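Local coordinates for protein 6-phosphogluconate dehydratase (Shewanella oneidensis, PDB 2GP4) that dehydrates 6-phosphogluconate, probably to 2-keto-3-deoxy-6-phosphogluconate in the Entner-Doudoroff pathway, and is seen here as the apo form without its iron-sulfur cluster, at residues E117-A125 with L160-L171; L254-P262 with T392-Q403. All blocks are in the same frame, centred on the assembly; numbering follows the deposited sequence.

Interaction 1 of 2, residues E117-A125 with L160-L171; sequences EVGSVAQVA and LSHNMFDGALLL
Ala122 and Leu169 form an antiparallel hydrogen-bonded pair in the middle of strands 120-124 and 167-171, which run at 157° to each other. Leu169 N gives a short bond to Ala122 O, and Ala122 N returns a more bent one to Leu169 O. Towards one end Leu171 N reaches Ser120 O at 3.0 Å; the return bond from Ser120 N is weak. Towards the other end Val124 N binds Gly167 O at 2.8 Å. Val124 O then accepts from Asp166 N.

The apolar contacts fall on both faces of the pairing. Val121 and Leu170 share one face and lie side by side. With Val121 CG1 anti to the backbone N (chi1 179°), this methyl is set beside Leu170 CD2, 3.6 Å away. The opposite face carries Ala122, Val124 and Leu169, and Val124 CG2 packs against Leu169 CG at 4.1 Å.

One CH-pi contact joins Gln123 to Phe165, with Gln123 CB over a face of the ring. The two groups are modelled too close together, and their exact spacing is doubtful. Gln123 NE2 makes weak bonds to Val128 O and Pro129 O.

Alternate residues of 120-124 thus turn their backbone polar groups to segment 160-171. Apolar side chains add contact on both faces, and the pairing is only partly buried.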
loop_
_atom_site.group_PDB
_atom_site.type_symbol
_atom_site.label_atom_id
_atom_site.label_comp_id
_atom_site.label_asym_id
_atom_site.label_seq_id
_atom_site.Cartn_x
_atom_site.Cartn_y
_atom_site.Cartn_z
ATOM N N GLU A 117 0.361 -14.534 -15.758
ATOM C CA GLU A 117 0.737 -13.112 -15.710
ATOM C C GLU A 117 0.428 -12.419 -17.046
ATOM O O GLU A 117 1.287 -12.361 -17.929
ATOM C CB GLU A 117 2.222 -12.939 -15.348
ATOM C CG GLU A 117 2.557 -11.658 -14.582
ATOM C CD GLU A 117 1.954 -11.603 -13.175
ATOM O OE1 GLU A 117 2.253 -12.493 -12.345
ATOM O OE2 GLU A 117 1.185 -10.656 -12.893
ATOM N N VAL A 118 -0.798 -11.908 -17.188
ATOM C CA VAL A 118 -1.220 -11.158 -18.386
ATOM C C VAL A 118 -1.958 -9.863 -17.989
ATOM O O VAL A 118 -3.190 -9.793 -18.047
ATOM C CB VAL A 118 -2.121 -12.015 -19.347
ATOM C CG1 VAL A 118 -2.470 -11.237 -20.615
ATOM C CG2 VAL A 118 -1.451 -13.333 -19.722
ATOM N N GLY A 119 -1.198 -8.849 -17.579
ATOM C CA GLY A 119 -1.757 -7.547 -17.201
ATOM C C GLY A 119 -1.611 -6.553 -18.335
ATOM O O GLY A 119 -0.510 -6.351 -18.841
ATOM N N SER A 120 -2.720 -5.934 -18.734
ATOM C CA SER A 120 -2.738 -5.082 -19.926
ATOM C C SER A 120 -3.586 -3.814 -19.786
ATOM O O SER A 120 -4.426 -3.700 -18.890
ATOM C CB SER A 120 -3.191 -5.894 -21.148
ATOM O OG SER A 120 -4.398 -6.588 -20.883
ATOM N N VAL A 121 -3.344 -2.867 -20.688
ATOM C CA VAL A 121 -4.037 -1.583 -20.709
ATOM C C VAL A 121 -4.896 -1.509 -21.970
ATOM O O VAL A 121 -4.377 -1.387 -23.080
ATOM C CB VAL A 121 -3.027 -0.395 -20.680
ATOM C CG1 VAL A 121 -3.746 0.949 -20.739
ATOM C CG2 VAL A 121 -2.131 -0.471 -19.455
ATOM N N ALA A 122 -6.208 -1.610 -21.794
ATOM C CA ALA A 122 -7.141 -1.502 -22.912
ATOM C C ALA A 122 -7.618 -0.061 -23.042
ATOM O O ALA A 122 -7.863 0.621 -22.045
ATOM C CB ALA A 122 -8.315 -2.450 -22.724
ATOM N N GLN A 123 -7.753 0.407 -24.274
ATOM C CA GLN A 123 -8.071 1.814 -24.510
ATOM C C GLN A 123 -9.370 2.009 -25.299
ATOM O O GLN A 123 -9.720 1.194 -26.158
ATOM C CB GLN A 123 -6.884 2.517 -25.169
ATOM C CG GLN A 123 -6.029 1.630 -26.092
ATOM C CD GLN A 123 -4.717 1.139 -25.463
ATOM O OE1 GLN A 123 -4.181 1.747 -24.530
ATOM N NE2 GLN A 123 -4.188 0.042 -25.995
ATOM N N VAL A 124 -10.081 3.092 -24.995
ATOM C CA VAL A 124 -11.455 3.285 -25.479
ATOM C C VAL A 124 -11.577 4.372 -26.558
ATOM O O VAL A 124 -10.906 5.402 -26.495
ATOM C CB VAL A 124 -12.428 3.572 -24.292
ATOM C CG1 VAL A 124 -13.856 3.789 -24.768
ATOM C CG2 VAL A 124 -12.390 2.430 -23.290
ATOM N N ALA A 125 -12.443 4.111 -27.539
ATOM C CA ALA A 125 -12.785 5.042 -28.628
ATOM C C ALA A 125 -11.575 5.601 -29.369
ATOM O O ALA A 125 -10.975 4.914 -30.189
ATOM C CB ALA A 125 -13.684 6.171 -28.121
ATOM N N LEU A 160 -0.320 4.387 -23.701
ATOM C CA LEU A 160 -1.206 5.544 -23.793
ATOM C C LEU A 160 -0.690 6.656 -24.707
ATOM O O LEU A 160 -1.465 7.515 -25.125
ATOM C CB LEU A 160 -1.516 6.095 -22.398
ATOM C CG LEU A 160 -2.311 5.174 -21.469
ATOM C CD1 LEU A 160 -2.227 5.658 -20.030
ATOM C CD2 LEU A 160 -3.771 5.017 -21.919
ATOM N N SER A 161 0.604 6.634 -25.033
ATOM C CA SER A 161 1.213 7.703 -25.833
ATOM C C SER A 161 0.803 7.709 -27.312
ATOM O O SER A 161 1.228 8.576 -28.072
ATOM C CB SER A 161 2.741 7.706 -25.690
ATOM O OG SER A 161 3.338 6.636 -26.399
ATOM N N HIS A 162 -0.028 6.746 -27.712
ATOM C CA HIS A 162 -0.606 6.714 -29.061
ATOM C C HIS A 162 -1.733 7.744 -29.203
ATOM O O HIS A 162 -2.133 8.091 -30.315
ATOM C CB HIS A 162 -1.088 5.307 -29.410
ATOM C CG HIS A 162 0.002 4.281 -29.379
ATOM N ND1 HIS A 162 0.914 4.134 -30.402
ATOM C CD2 HIS A 162 0.341 3.364 -28.439
ATOM C CE1 HIS A 162 1.758 3.165 -30.101
ATOM N NE2 HIS A 162 1.436 2.683 -28.913
ATOM N N ASN A 163 -2.237 8.212 -28.062
ATOM C CA ASN A 163 -3.116 9.383 -27.973
ATOM C C ASN A 163 -4.322 9.386 -28.913
ATOM O O ASN A 163 -4.628 10.396 -29.541
ATOM C CB ASN A 163 -2.303 10.675 -28.137
ATOM C CG ASN A 163 -3.091 11.913 -27.757
ATOM O OD1 ASN A 163 -3.831 11.910 -26.775
ATOM N ND2 ASN A 163 -2.942 12.973 -28.541
HETATM N N MSE A 164 -5.007 8.256 -29.005
HETATM C CA MSE A 164 -6.227 8.180 -29.804
HETATM C C MSE A 164 -7.379 7.645 -28.966
HETATM O O MSE A 164 -8.359 7.097 -29.483
HETATM C CB MSE A 164 -5.995 7.336 -31.054
HETATM C CG MSE A 164 -5.200 8.065 -32.115
HETATM SE SE MSE A 164 -4.205 6.812 -33.201
HETATM C CE MSE A 164 -5.667 6.169 -34.340
ATOM N N PHE A 165 -7.245 7.836 -27.659
ATOM C CA PHE A 165 -8.189 7.304 -26.702
ATOM C C PHE A 165 -8.908 8.450 -26.023
ATOM O O PHE A 165 -8.292 9.443 -25.643
ATOM C CB PHE A 165 -7.471 6.427 -25.671
ATOM C CG PHE A 165 -6.307 5.667 -26.231
ATOM C CD1 PHE A 165 -6.456 4.857 -27.356
ATOM C CD2 PHE A 165 -5.059 5.756 -25.636
ATOM C CE1 PHE A 165 -5.372 4.156 -27.885
ATOM C CE2 PHE A 165 -3.970 5.051 -26.153
ATOM C CZ PHE A 165 -4.129 4.251 -27.279
ATOM N N ASP A 166 -10.221 8.304 -25.905
ATOM C CA ASP A 166 -11.048 9.257 -25.183
ATOM C C ASP A 166 -11.158 8.825 -23.724
ATOM O O ASP A 166 -11.577 9.595 -22.867
ATOM C CB ASP A 166 -12.420 9.348 -25.840
ATOM C CG ASP A 166 -12.348 9.941 -27.234
ATOM O OD1 ASP A 166 -12.420 11.184 -27.356
ATOM O OD2 ASP A 166 -12.212 9.165 -28.207
ATOM N N GLY A 167 -10.757 7.585 -23.468
ATOM C CA GLY A 167 -10.717 7.011 -22.134
ATOM C C GLY A 167 -9.994 5.682 -22.190
ATOM O O GLY A 167 -9.595 5.235 -23.266
ATOM N N ALA A 168 -9.832 5.040 -21.040
ATOM C CA ALA A 168 -9.096 3.785 -20.984
ATOM C C ALA A 168 -9.607 2.820 -19.916
ATOM O O ALA A 168 -10.349 3.201 -19.007
ATOM C CB ALA A 168 -7.600 4.055 -20.803
ATOM N N LEU A 169 -9.209 1.558 -20.063
ATOM C CA LEU A 169 -9.497 0.514 -19.089
ATOM C C LEU A 169 -8.199 -0.165 -18.656
ATOM O O LEU A 169 -7.335 -0.462 -19.481
ATOM C CB LEU A 169 -10.482 -0.504 -19.666
ATOM C CG LEU A 169 -11.899 -0.001 -19.963
ATOM C CD1 LEU A 169 -12.690 -1.039 -20.754
ATOM C CD2 LEU A 169 -12.636 0.363 -18.687
ATOM N N LEU A 170 -8.066 -0.397 -17.356
ATOM C CA LEU A 170 -6.843 -0.961 -16.800
ATOM C C LEU A 170 -7.109 -2.318 -16.147
ATOM O O LEU A 170 -7.940 -2.426 -15.245
ATOM C CB LEU A 170 -6.204 0.022 -15.807
ATOM C CG LEU A 170 -6.025 1.480 -16.259
ATOM C CD1 LEU A 170 -5.473 2.355 -15.144
ATOM C CD2 LEU A 170 -5.136 1.583 -17.496
ATOM N N LEU A 171 -6.406 -3.346 -16.621
ATOM C CA LEU A 171 -6.593 -4.718 -16.147
ATOM C C LEU A 171 -5.396 -5.173 -15.307
ATOM O O LEU A 171 -4.414 -5.695 -15.846
ATOM C CB LEU A 171 -6.802 -5.677 -17.333
ATOM C CG LEU A 171 -7.676 -5.301 -18.537
ATOM C CD1 LEU A 171 -7.669 -6.429 -19.563
ATOM C CD2 LEU A 171 -9.106 -4.954 -18.148
#

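Interaction 2 of 2, residues L254-P262 with T392-Q403; sequences LEVMGLQLP and TVAGYGLRRYTQ
A Schellman motif ends helix 252-256 at Gly258, and the chain after it packs against the Thr392-Gly395 beta turn and the 3-10 segment 398-401. The positive phi of Gly258 suits this turn, and with no side chain there Thr392 CB approaches to 3.8 Å from Gly258 CA. Gly258 O accepts a nearly straight hydrogen bond from Val393 N (3.0 Å), which ties the helix end to the beta turn. Val393 CG2 also lies 3.6 Å from Gln260 N. In the turn, Thr392 OG1 accepts from Ala394 N, an ST turn, and donates to Gly395 O.

Tyr401 and Pro262 make the largest contributions. The Tyr401 chi1 of -77° sets CG anti to the carbonyl carbon, and the ring reaches into the bend of 254-262. The hydroxyl donates to Gln260 O at 2.6 Å, from above that carbonyl plane. Pro262 CG lies over the centre of one ring face, 3.7 Å from the centroid and 11° off the normal, a CH-pi contact. The proline and tyrosine side chains cross at about a right angle. Pro262 CD also meets Ala394 CB at 3.7 Å.

Glu255 OE1 comes to the ring edge in plane, 3.6 Å from Tyr401 CD2, with the carboxylate turned 80° to the ring. A water donates to both Glu255 OE1 and Tyr401 O. The same OE1 accepts from Gly263 N.

Helices 304-316 and 372-383 pack on Val256, and Leu398 touches Asn309 of the former. Leu261 and Val393 both touch Leu194 of strand 193-195.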
loop_
_atom_site.group_PDB
_atom_site.type_symbol
_atom_site.label_atom_id
_atom_site.label_comp_id
_atom_site.label_asym_id
_atom_site.label_seq_id
_atom_site.Cartn_x
_atom_site.Cartn_y
_atom_site.Cartn_z
ATOM N N LEU A 254 -8.237 0.726 -4.481
ATOM C CA LEU A 254 -9.012 1.183 -5.644
ATOM C C LEU A 254 -10.503 1.321 -5.334
ATOM O O LEU A 254 -11.208 2.101 -5.983
ATOM C CB LEU A 254 -8.819 0.248 -6.849
ATOM C CG LEU A 254 -7.474 0.158 -7.579
ATOM C CD1 LEU A 254 -6.957 1.531 -8.017
ATOM C CD2 LEU A 254 -6.448 -0.558 -6.721
ATOM N N GLU A 255 -10.966 0.559 -4.344
ATOM C CA GLU A 255 -12.357 0.579 -3.912
ATOM C C GLU A 255 -12.712 1.869 -3.167
ATOM O O GLU A 255 -13.684 2.535 -3.522
ATOM C CB GLU A 255 -12.654 -0.645 -3.039
ATOM C CG GLU A 255 -14.121 -0.851 -2.701
ATOM C CD GLU A 255 -14.884 -1.637 -3.754
ATOM O OE1 GLU A 255 -16.123 -1.505 -3.792
ATOM O OE2 GLU A 255 -14.264 -2.391 -4.533
ATOM N N VAL A 256 -11.925 2.219 -2.147
ATOM C CA VAL A 256 -12.177 3.422 -1.336
ATOM C C VAL A 256 -11.915 4.719 -2.094
ATOM O O VAL A 256 -12.504 5.754 -1.788
ATOM C CB VAL A 256 -11.357 3.447 -0.014
ATOM C CG1 VAL A 256 -12.027 2.613 1.039
ATOM C CG2 VAL A 256 -9.915 3.001 -0.245
HETATM N N MSE A 257 -11.023 4.645 -3.075
HETATM C CA MSE A 257 -10.661 5.792 -3.893
HETATM C C MSE A 257 -11.586 5.946 -5.102
HETATM O O MSE A 257 -11.410 6.850 -5.913
HETATM C CB MSE A 257 -9.207 5.676 -4.337
HETATM C CG MSE A 257 -8.212 5.808 -3.198
HETATM SE SE MSE A 257 -6.365 5.753 -3.807
HETATM C CE MSE A 257 -6.440 7.222 -5.088
ATOM N N GLY A 258 -12.567 5.052 -5.208
ATOM C CA GLY A 258 -13.578 5.108 -6.258
ATOM C C GLY A 258 -13.017 4.966 -7.657
ATOM O O GLY A 258 -13.473 5.631 -8.585
ATOM N N LEU A 259 -12.022 4.094 -7.801
ATOM C CA LEU A 259 -11.321 3.916 -9.069
ATOM C C LEU A 259 -11.785 2.682 -9.844
ATOM O O LEU A 259 -11.337 2.435 -10.960
ATOM C CB LEU A 259 -9.804 3.892 -8.833
ATOM C CG LEU A 259 -8.922 5.075 -9.274
ATOM C CD1 LEU A 259 -9.687 6.337 -9.651
ATOM C CD2 LEU A 259 -7.873 5.373 -8.207
ATOM N N GLN A 260 -12.685 1.916 -9.237
ATOM C CA GLN A 260 -13.337 0.786 -9.893
ATOM C C GLN A 260 -14.787 0.705 -9.429
ATOM O O GLN A 260 -15.142 1.304 -8.420
ATOM C CB GLN A 260 -12.599 -0.522 -9.595
ATOM C CG GLN A 260 -12.335 -0.781 -8.114
ATOM C CD GLN A 260 -11.550 -2.058 -7.858
ATOM O OE1 GLN A 260 -10.590 -2.373 -8.563
ATOM N NE2 GLN A 260 -11.954 -2.793 -6.832
ATOM N N LEU A 261 -15.616 -0.029 -10.167
ATOM C CA LEU A 261 -17.020 -0.231 -9.795
ATOM C C LEU A 261 -17.177 -0.801 -8.382
ATOM O O LEU A 261 -16.426 -1.691 -7.990
ATOM C CB LEU A 261 -17.726 -1.127 -10.816
ATOM C CG LEU A 261 -18.553 -0.514 -11.958
ATOM C CD1 LEU A 261 -18.118 0.889 -12.360
ATOM C CD2 LEU A 261 -18.551 -1.446 -13.162
ATOM N N PRO A 262 -18.141 -0.268 -7.607
ATOM C CA PRO A 262 -18.425 -0.749 -6.251
ATOM C C PRO A 262 -18.611 -2.267 -6.182
ATOM O O PRO A 262 -19.396 -2.837 -6.948
ATOM C CB PRO A 262 -19.730 -0.038 -5.895
ATOM C CG PRO A 262 -19.718 1.192 -6.706
ATOM C CD PRO A 262 -19.022 0.856 -7.981
ATOM N N THR A 392 -16.412 9.756 -8.060
ATOM C CA THR A 392 -15.893 8.418 -8.305
ATOM C C THR A 392 -16.275 7.974 -9.713
ATOM O O THR A 392 -17.099 8.619 -10.376
ATOM C CB THR A 392 -16.400 7.374 -7.266
ATOM O OG1 THR A 392 -17.736 6.974 -7.582
ATOM C CG2 THR A 392 -16.361 7.918 -5.846
ATOM N N VAL A 393 -15.685 6.869 -10.161
ATOM C CA VAL A 393 -16.001 6.301 -11.467
ATOM C C VAL A 393 -17.459 5.844 -11.591
ATOM O O VAL A 393 -17.948 5.646 -12.701
ATOM C CB VAL A 393 -15.045 5.147 -11.840
ATOM C CG1 VAL A 393 -13.611 5.665 -11.960
ATOM C CG2 VAL A 393 -15.132 4.006 -10.827
ATOM N N ALA A 394 -18.146 5.691 -10.459
ATOM C CA ALA A 394 -19.553 5.291 -10.434
ATOM C C ALA A 394 -20.492 6.475 -10.245
ATOM O O ALA A 394 -21.711 6.302 -10.197
ATOM C CB ALA A 394 -19.794 4.258 -9.334
ATOM N N GLY A 395 -19.925 7.672 -10.136
ATOM C CA GLY A 395 -20.710 8.871 -9.873
ATOM C C GLY A 395 -20.255 9.580 -8.614
ATOM O O GLY A 395 -19.344 9.118 -7.922
ATOM N N TYR A 396 -20.896 10.707 -8.316
ATOM C CA TYR A 396 -20.535 11.520 -7.165
ATOM C C TYR A 396 -21.048 10.927 -5.853
ATOM O O TYR A 396 -22.133 10.342 -5.806
ATOM C CB TYR A 396 -21.049 12.952 -7.345
ATOM C CG TYR A 396 -20.561 13.912 -6.283
ATOM C CD1 TYR A 396 -19.254 14.388 -6.297
ATOM C CD2 TYR A 396 -21.408 14.334 -5.260
ATOM C CE1 TYR A 396 -18.801 15.255 -5.322
ATOM C CE2 TYR A 396 -20.966 15.211 -4.281
ATOM C CZ TYR A 396 -19.660 15.666 -4.319
ATOM O OH TYR A 396 -19.215 16.542 -3.351
ATOM N N GLY A 397 -20.252 11.080 -4.798
ATOM C CA GLY A 397 -20.617 10.613 -3.463
ATOM C C GLY A 397 -20.105 9.218 -3.152
ATOM O O GLY A 397 -20.473 8.255 -3.828
ATOM N N LEU A 398 -19.265 9.107 -2.119
ATOM C CA LEU A 398 -18.661 7.819 -1.747
ATOM C C LEU A 398 -19.648 6.792 -1.184
ATOM O O LEU A 398 -19.356 5.599 -1.181
ATOM C CB LEU A 398 -17.481 8.004 -0.781
ATOM C CG LEU A 398 -16.570 6.774 -0.624
ATOM C CD1 LEU A 398 -15.781 6.487 -1.901
ATOM C CD2 LEU A 398 -15.646 6.908 0.569
ATOM N N ARG A 399 -20.810 7.259 -0.727
ATOM C CA ARG A 399 -21.876 6.397 -0.204
ATOM C C ARG A 399 -22.321 5.343 -1.230
ATOM O O ARG A 399 -22.912 4.318 -0.860
ATOM C CB ARG A 399 -23.060 7.258 0.253
ATOM C CG ARG A 399 -23.958 6.660 1.336
ATOM C CD ARG A 399 -23.216 6.312 2.630
ATOM N NE ARG A 399 -23.085 7.409 3.590
ATOM C CZ ARG A 399 -22.930 7.232 4.906
ATOM N NH1 ARG A 399 -22.918 6.011 5.431
ATOM N NH2 ARG A 399 -22.802 8.274 5.710
ATOM N N ARG A 400 -22.011 5.590 -2.507
ATOM C CA ARG A 400 -22.252 4.631 -3.594
ATOM C C ARG A 400 -21.463 3.337 -3.400
ATOM O O ARG A 400 -21.834 2.280 -3.926
ATOM C CB ARG A 400 -21.867 5.233 -4.945
ATOM C CG ARG A 400 -22.752 6.344 -5.420
ATOM C CD ARG A 400 -22.174 6.990 -6.673
ATOM N NE ARG A 400 -22.980 8.131 -7.101
ATOM C CZ ARG A 400 -24.091 8.040 -7.828
ATOM N NH1 ARG A 400 -24.549 6.858 -8.223
ATOM N NH2 ARG A 400 -24.748 9.139 -8.164
ATOM N N TYR A 401 -20.371 3.429 -2.648
ATOM C CA TYR A 401 -19.510 2.283 -2.400
ATOM C C TYR A 401 -19.933 1.459 -1.186
ATOM O O TYR A 401 -19.282 0.478 -0.836
ATOM C CB TYR A 401 -18.036 2.716 -2.358
ATOM C CG TYR A 401 -17.514 2.949 -3.746
ATOM C CD1 TYR A 401 -17.810 4.124 -4.432
ATOM C CD2 TYR A 401 -16.780 1.969 -4.403
ATOM C CE1 TYR A 401 -17.366 4.328 -5.722
ATOM C CE2 TYR A 401 -16.324 2.164 -5.700
ATOM C CZ TYR A 401 -16.622 3.347 -6.355
ATOM O OH TYR A 401 -16.179 3.560 -7.642
ATOM N N THR A 402 -21.050 1.845 -0.575
ATOM C CA THR A 402 -21.703 1.022 0.448
ATOM C C THR A 402 -22.709 0.069 -0.195
ATOM O O THR A 402 -23.386 -0.689 0.496
ATOM C CB THR A 402 -22.417 1.875 1.525
ATOM O OG1 THR A 402 -23.553 2.542 0.952
ATOM C CG2 THR A 402 -21.468 2.894 2.124
ATOM N N GLN A 403 -22.808 0.125 -1.520
ATOM C CA GLN A 403 -23.706 -0.753 -2.267
ATOM C C GLN A 403 -22.957 -1.889 -2.964
ATOM O O GLN A 403 -21.774 -1.761 -3.301
ATOM C CB GLN A 403 -24.530 0.039 -3.282
ATOM C CG GLN A 403 -25.568 0.961 -2.673
ATOM C CD GLN A 403 -26.784 1.140 -3.574
ATOM O OE1 GLN A 403 -26.657 1.275 -4.796
ATOM N NE2 GLN A 403 -27.970 1.135 -2.973
HETATM O O HOH W 1 -17.618 -1.435 -1.544
#

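In the fold
Both interactions lie in the largely helical N-terminal domain. Interaction 1 closes along the chain before interaction 2 opens. Their centres are 21 Å apart and their nearest atoms about 7 Å apart, so they do not touch. Strand 193-195 connects them. It runs parallel to strand 167-171 and completes the three-stranded sheet of interaction 1. Backbone bonds join Ala168 to Pro192 and Leu170 to Leu194 and Val196, along and just beyond strand 193-195. Leu194 also touches Leu169 of interaction 1. Phe195 has a backbone bond with Leu259 of interaction 2. The iron-sulfur cluster is absent, so neither contact can be placed relative to it.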